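Local coordinates for ArsR family transcriptional regulator (Staphylococcus aureus, PDB 6CDB), which probably represses transcription as a DNA-binding winged helix-turn-helix dimer of the ArsR family whose activity responds to zinc or cobalt ions, at residues R28-E33 / H47-S52; L66-A71 / I85-M90. The protein carries 1 engineered substitution. One frame throughout, in Å; residues are numbered along the deposited sequence.

Contact 1. Residues R28-E33 / H47-S52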
loop_
_atom_site.group_PDB
_atom_site.type_symbol
_atom_site.label_atom_id
_atom_site.label_comp_id
_atom_site.label_asym_id
_atom_site.label_seq_id
_atom_site.Cartn_x
_atom_site.Cartn_y
_atom_site.Cartn_z
ATOM N N ARG A 28 -2.752 -6.187 10.733
ATOM C CA ARG A 28 -3.341 -4.923 10.298
ATOM C C ARG A 28 -4.018 -5.069 8.942
ATOM O O ARG A 28 -5.071 -4.477 8.708
ATOM C CB ARG A 28 -2.285 -3.820 10.241
ATOM C CG ARG A 28 -1.858 -3.322 11.603
ATOM C CD ARG A 28 -1.061 -2.029 11.503
ATOM N NE ARG A 28 -0.297 -1.868 12.729
ATOM C CZ ARG A 28 1.024 -1.903 12.794
ATOM N NH1 ARG A 28 1.748 -2.023 11.683
ATOM N NH2 ARG A 28 1.617 -1.780 13.978
ATOM N N ILE A 29 -3.429 -5.853 8.038
ATOM C CA ILE A 29 -4.096 -6.136 6.771
ATOM C C ILE A 29 -5.397 -6.904 7.008
ATOM O O ILE A 29 -6.404 -6.670 6.330
ATOM C CB ILE A 29 -3.140 -6.891 5.831
ATOM C CG1 ILE A 29 -2.048 -5.935 5.319
ATOM C CG2 ILE A 29 -3.899 -7.524 4.666
ATOM C CD1 ILE A 29 -2.615 -4.651 4.678
ATOM N N ARG A 30 -5.405 -7.822 7.980
ATOM C CA ARG A 30 -6.635 -8.568 8.250
ATOM C C ARG A 30 -7.721 -7.654 8.802
ATOM O O ARG A 30 -8.903 -7.758 8.422
ATOM C CB ARG A 30 -6.354 -9.721 9.219
ATOM C CG ARG A 30 -5.623 -10.898 8.588
ATOM C CD ARG A 30 -6.050 -12.187 9.275
ATOM N NE ARG A 30 -5.582 -12.223 10.651
ATOM C CZ ARG A 30 -6.203 -12.834 11.661
ATOM N NH1 ARG A 30 -7.361 -13.479 11.480
ATOM N NH2 ARG A 30 -5.658 -12.787 12.863
ATOM N N ILE A 31 -7.341 -6.753 9.704
ATOM C CA ILE A 31 -8.290 -5.766 10.212
ATOM C C ILE A 31 -8.821 -4.906 9.066
ATOM O O ILE A 31 -10.033 -4.671 8.949
ATOM C CB ILE A 31 -7.624 -4.906 11.299
ATOM C CG1 ILE A 31 -7.252 -5.767 12.518
ATOM C CG2 ILE A 31 -8.519 -3.720 11.674
ATOM C CD1 ILE A 31 -6.433 -5.025 13.555
ATOM N N MET A 32 -7.916 -4.419 8.204
ATOM C CA MET A 32 -8.335 -3.527 7.125
ATOM C C MET A 32 -9.243 -4.239 6.136
ATOM O O MET A 32 -10.195 -3.644 5.625
ATOM C CB MET A 32 -7.122 -2.963 6.390
ATOM C CG MET A 32 -6.221 -2.055 7.217
ATOM S SD MET A 32 -6.899 -0.426 7.522
ATOM C CE MET A 32 -6.547 0.330 5.926
ATOM N N GLU A 33 -8.948 -5.498 5.818
ATOM C CA GLU A 33 -9.812 -6.230 4.902
ATOM C C GLU A 33 -11.197 -6.443 5.517
ATOM O O GLU A 33 -12.223 -6.262 4.839
ATOM C CB GLU A 33 -9.145 -7.550 4.516
ATOM C CG GLU A 33 -9.765 -8.263 3.321
ATOM C CD GLU A 33 -10.908 -9.177 3.713
ATOM O OE1 GLU A 33 -10.917 -9.636 4.874
ATOM O OE2 GLU A 33 -11.794 -9.422 2.870
ATOM N N HIS A 47 -13.333 -10.556 17.927
ATOM C CA HIS A 47 -13.955 -11.878 17.875
ATOM C C HIS A 47 -13.760 -12.533 16.511
ATOM O O HIS A 47 -13.368 -13.702 16.420
ATOM C CB HIS A 47 -15.439 -11.762 18.195
ATOM C CG HIS A 47 -16.174 -13.057 18.087
ATOM N ND1 HIS A 47 -17.031 -13.341 17.048
ATOM C CD2 HIS A 47 -16.160 -14.155 18.879
ATOM C CE1 HIS A 47 -17.537 -14.550 17.216
ATOM N NE2 HIS A 47 -17.023 -15.067 18.319
ATOM N N GLN A 48 -14.011 -11.784 15.435
ATOM C CA GLN A 48 -13.948 -12.355 14.094
ATOM C C GLN A 48 -12.535 -12.804 13.734
ATOM O O GLN A 48 -12.359 -13.869 13.129
ATOM C CB GLN A 48 -14.469 -11.339 13.071
ATOM C CG GLN A 48 -14.765 -11.933 11.697
ATOM C CD GLN A 48 -15.384 -13.333 11.781
ATOM O OE1 GLN A 48 -16.562 -13.491 12.132
ATOM N NE2 GLN A 48 -14.582 -14.358 11.464
ATOM N N LEU A 49 -11.517 -12.011 14.084
ATOM C CA LEU A 49 -10.142 -12.334 13.698
ATOM C C LEU A 49 -9.397 -13.162 14.742
ATOM O O LEU A 49 -8.277 -13.599 14.475
ATOM C CB LEU A 49 -9.350 -11.043 13.405
ATOM C CG LEU A 49 -9.961 -10.157 12.317
ATOM C CD1 LEU A 49 -9.162 -8.869 12.132
ATOM C CD2 LEU A 49 -10.060 -10.922 10.998
ATOM N N ASN A 50 -9.995 -13.405 15.903
ATOM C CA ASN A 50 -9.328 -14.091 17.010
ATOM C C ASN A 50 -8.063 -13.339 17.424
ATOM O O ASN A 50 -6.956 -13.890 17.480
ATOM C CB ASN A 50 -9.031 -15.555 16.680
ATOM C CG ASN A 50 -8.766 -16.380 17.928
ATOM O OD1 ASN A 50 -7.741 -17.051 18.050
ATOM N ND2 ASN A 50 -9.684 -16.302 18.877
ATOM N N LEU A 51 -8.250 -12.055 17.709
ATOM C CA LEU A 51 -7.231 -11.163 18.234
ATOM C C LEU A 51 -7.788 -10.524 19.496
ATOM O O LEU A 51 -8.997 -10.307 19.606
ATOM C CB LEU A 51 -6.850 -10.083 17.198
ATOM C CG LEU A 51 -6.324 -10.633 15.869
ATOM C CD1 LEU A 51 -6.214 -9.542 14.792
ATOM C CD2 LEU A 51 -4.963 -11.329 16.110
ATOM N N SER A 52 -6.925 -10.250 20.463
ATOM C CA SER A 52 -7.421 -9.656 21.695
ATOM C C SER A 52 -7.934 -8.242 21.435
ATOM O O SER A 52 -7.537 -7.575 20.478
ATOM C CB SER A 52 -6.326 -9.633 22.761
ATOM O OG SER A 52 -5.394 -8.606 22.506
HETATM O O HOH W 1 -5.608 -14.594 14.916
#

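Contact 2. Residues L66-A71 / I85-M90. Engineered in segment 66-71: Leu66 (natural residue Val). With ZN (zinc ion), chain C.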
loop_
_atom_site.group_PDB
_atom_site.type_symbol
_atom_site.label_atom_id
_atom_site.label_comp_id
_atom_site.label_asym_id
_atom_site.label_seq_id
_atom_site.Cartn_x
_atom_site.Cartn_y
_atom_site.Cartn_z
ATOM N N LEU A 66 -2.873 7.646 11.134
ATOM C CA LEU A 66 -2.458 7.805 9.750
ATOM C C LEU A 66 -3.636 8.005 8.810
ATOM O O LEU A 66 -3.456 7.943 7.590
ATOM C CB LEU A 66 -1.632 6.599 9.302
ATOM C CG LEU A 66 -0.298 6.447 10.032
ATOM C CD1 LEU A 66 0.360 5.164 9.608
ATOM C CD2 LEU A 66 0.606 7.624 9.747
ATOM N N HIS A 67 -4.831 8.244 9.351
ATOM C CA HIS A 67 -6.028 8.510 8.553
ATOM C C HIS A 67 -6.355 7.349 7.632
ATOM O O HIS A 67 -6.844 7.546 6.520
ATOM C CB HIS A 67 -5.900 9.808 7.752
ATOM C CG HIS A 67 -5.642 11.006 8.608
ATOM N ND1 HIS A 67 -6.611 11.559 9.418
ATOM C CD2 HIS A 67 -4.521 11.735 8.805
ATOM C CE1 HIS A 67 -6.097 12.584 10.074
ATOM N NE2 HIS A 67 -4.831 12.712 9.720
ATOM N N LEU A 68 -6.101 6.130 8.096
ATOM C CA LEU A 68 -6.467 4.934 7.349
ATOM C C LEU A 68 -7.790 4.328 7.802
ATOM O O LEU A 68 -8.457 3.659 7.005
ATOM C CB LEU A 68 -5.343 3.893 7.450
ATOM C CG LEU A 68 -4.029 4.401 6.820
ATOM C CD1 LEU A 68 -2.924 3.386 7.005
ATOM C CD2 LEU A 68 -4.232 4.731 5.345
ATOM N N VAL A 69 -8.181 4.533 9.064
ATOM C CA VAL A 69 -9.515 4.200 9.544
ATOM C C VAL A 69 -10.056 5.417 10.276
ATOM O O VAL A 69 -9.310 6.305 10.684
ATOM C CB VAL A 69 -9.533 2.972 10.483
ATOM C CG1 VAL A 69 -9.012 1.739 9.760
ATOM C CG2 VAL A 69 -8.712 3.257 11.750
ATOM N N LYS A 70 -11.373 5.458 10.423
ATOM C CA LYS A 70 -12.027 6.450 11.260
ATOM C C LYS A 70 -13.034 5.723 12.137
ATOM O O LYS A 70 -13.343 4.542 11.914
ATOM C CB LYS A 70 -12.715 7.530 10.421
ATOM C CG LYS A 70 -13.853 6.981 9.568
ATOM C CD LYS A 70 -14.492 8.071 8.722
ATOM C CE LYS A 70 -15.662 7.517 7.924
ATOM N NZ LYS A 70 -15.252 6.294 7.180
ATOM N N ALA A 71 -13.559 6.433 13.142
ATOM C CA ALA A 71 -14.486 5.818 14.083
ATOM C C ALA A 71 -15.623 6.771 14.427
ATOM O O ALA A 71 -15.429 7.987 14.504
ATOM C CB ALA A 71 -13.766 5.376 15.364
ATOM N N ILE A 85 -12.777 6.635 0.432
ATOM C CA ILE A 85 -12.760 5.776 -0.746
ATOM C C ILE A 85 -11.339 5.531 -1.271
ATOM O O ILE A 85 -11.089 4.521 -1.940
ATOM C CB ILE A 85 -13.656 6.380 -1.838
ATOM C CG1 ILE A 85 -13.896 5.334 -2.917
ATOM C CG2 ILE A 85 -13.001 7.636 -2.429
ATOM C CD1 ILE A 85 -14.169 5.927 -4.273
ATOM N N HIS A 86 -10.398 6.452 -1.037
ATOM C CA HIS A 86 -9.034 6.204 -1.495
ATOM C C HIS A 86 -8.416 5.027 -0.755
ATOM O O HIS A 86 -7.700 4.214 -1.353
ATOM C CB HIS A 86 -8.175 7.458 -1.317
ATOM C CG HIS A 86 -8.843 8.703 -1.813
ATOM N ND1 HIS A 86 -9.132 9.772 -0.993
ATOM C CD2 HIS A 86 -9.326 9.025 -3.036
ATOM C CE1 HIS A 86 -9.738 10.714 -1.696
ATOM N NE2 HIS A 86 -9.874 10.281 -2.936
ATOM N N VAL A 87 -8.675 4.930 0.547
ATOM C CA VAL A 87 -8.139 3.820 1.332
ATOM C C VAL A 87 -8.771 2.504 0.894
ATOM O O VAL A 87 -8.067 1.514 0.646
ATOM C CB VAL A 87 -8.342 4.093 2.832
ATOM C CG1 VAL A 87 -7.761 2.949 3.679
ATOM C CG2 VAL A 87 -7.683 5.415 3.213
ATOM N N ALA A 88 -10.104 2.487 0.741
ATOM C CA ALA A 88 -10.777 1.285 0.255
ATOM C C ALA A 88 -10.255 0.881 -1.114
ATOM O O ALA A 88 -10.025 -0.310 -1.376
ATOM C CB ALA A 88 -12.293 1.501 0.205
ATOM N N THR A 89 -10.058 1.858 -2.003
ATOM C CA THR A 89 -9.638 1.527 -3.356
ATOM C C THR A 89 -8.215 0.987 -3.354
ATOM O O THR A 89 -7.944 -0.071 -3.935
ATOM C CB THR A 89 -9.763 2.746 -4.273
ATOM O OG1 THR A 89 -11.145 3.146 -4.372
ATOM C CG2 THR A 89 -9.247 2.408 -5.655
ATOM N N MET A 90 -7.297 1.698 -2.693
ATOM C CA MET A 90 -5.932 1.206 -2.518
ATOM C C MET A 90 -5.912 -0.253 -2.065
ATOM O O MET A 90 -5.251 -1.104 -2.683
ATOM C CB MET A 90 -5.210 2.095 -1.505
ATOM C CG MET A 90 -3.771 1.696 -1.194
ATOM S SD MET A 90 -3.177 2.603 0.247
ATOM C CE MET A 90 -4.299 3.999 0.206
HETATM ZN ZN ZN C . -8.640 10.125 0.963
#

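Contact 1. Residues R28-E33 / H47-S52
Arg30, on helix 26-37, and Leu49, the last residue of helix 42-49, bring the two backbones nearest, with Arg30 CA and Leu49 CA 7.5 Å apart. Asn50 then leaves helical geometry with positive phi (58°), which turns the chain into the bend that precedes helix 53-65. The contact is built round the carbonyl oxygen at this helix end. Arg30 and Leu49 run alongside each other, pointing opposite ways, and Arg30 grips that oxygen end-on with both terminal nitrogens: NH1 lies 3.1 Å from Leu49 O, in the carbonyl plane and on a lone pair, while NH2 reaches the same oxygen at 3.2 Å, tilted from the plane. Both bonds are bent at the hydrogen, near 140°, as expected for a fork closing on one atom. Bends at chi2 and chi3 (-67°) bring the Arg30 guanidinium round to face Leu49 O. A water adds a third donor to Leu49 O and accepts from Arg30 NH2 at 2.7 Å, bridging the two; the helix dipole probably favours a positive guanidinium at this carbonyl end. Leu49 CB lies over one face of the guanidinium, and Leu51 CD2 comes obliquely to within 3.6 Å of Arg30 NH2, so aliphatic carbon flanks the charged group. Deeper in, Leu49 CD1 meets Ile31 CG1 at 3.7 Å, the two side chains nearly perpendicular. Asn27 OD1 also accepts from Arg30 NH2, and Leu51 O takes a bond from Ser46 OG. Helices 42-49 and 53-65 form the helix-turn-helix of the winged ArsR fold, and this contact joins its first helix and turn to helix 26-37; Ile31 and Leu51 continue onto Leu60 and Val56 of helix 53-65, while Arg30 packs on Leu13 of the second subunit.

Contact 2. Residues L66-A71 / I85-M90
Leu68 and Val87 mark the closest backbone approach, 6.3 Å between their CA atoms, where the link from helix 53-65 to strand 69-74 passes the first turn of helix 85-99. Val87 carries its side of the contact with two methyls. CG1 stands anti to the backbone N (chi1 -179°) and rests 3.5 Å from Leu68 O, while CG2 lies 4.0 Å from His67 O and meets Leu68 CD2 at 4.1 Å. Leu68 lies across Val87, a buried apolar touch beside two backbone carbonyls. His67 has positive phi (60°) and closes helix 53-65 as the C-prime residue of a Schellman motif, with Leu68 N bonded to Leu63 O and His67 N to Lys64 O. Leu66, an engineered leucine (valine in the natural sequence), is the residue where the helix ends, just before His67. On the helix side, His86 points its ring to a zinc ion, which ND1 binds at 2.0 Å, and Ile85 CG2 lies over one ring face, offset toward the rim. Asp84 of the same chain and His97 and His100 of the second subunit complete the metal site, which therefore spans the dimer interface. In the first turn of helix 85-99, Ile85 O accepts from Thr89 N and also from Thr89 OG1 at 2.8 Å, the two donors coming from opposite faces of the carbonyl plane. His97 of the second subunit also packs on Val87 and donates through NE2 to His67 O. That imidazole thus binds zinc through one nitrogen and the backbone at the end of helix 53-65 through the other, so coordination could polarise its N-H and strengthen the bond. The chemistry is consistent with a path by which zinc is sensed at the helix that probably reads DNA.

Overall arrangement
Contacts 1 and 2 follow one another along the chain, with helix 53-65, the probable DNA-reading helix, running between them. Their centres lie 16 Å apart, yet Met32 on segment 28-33 spans the gap: its CE packs 3.7 Å from Val87 CG1, and its SD sits 3.8 Å from Val69 CG1. Helix 26-37 thus presents Arg30 and Ile31 to the helix-turn-helix and Met32 to the zinc-bearing helix and the wing strand. The zinc bound by His86 belongs to contact 2 and lies 20.2 Å from Arg30 CA. Both contacts also touch the second subunit: contact 1 by packing, contact 2 through the shared zinc site as well.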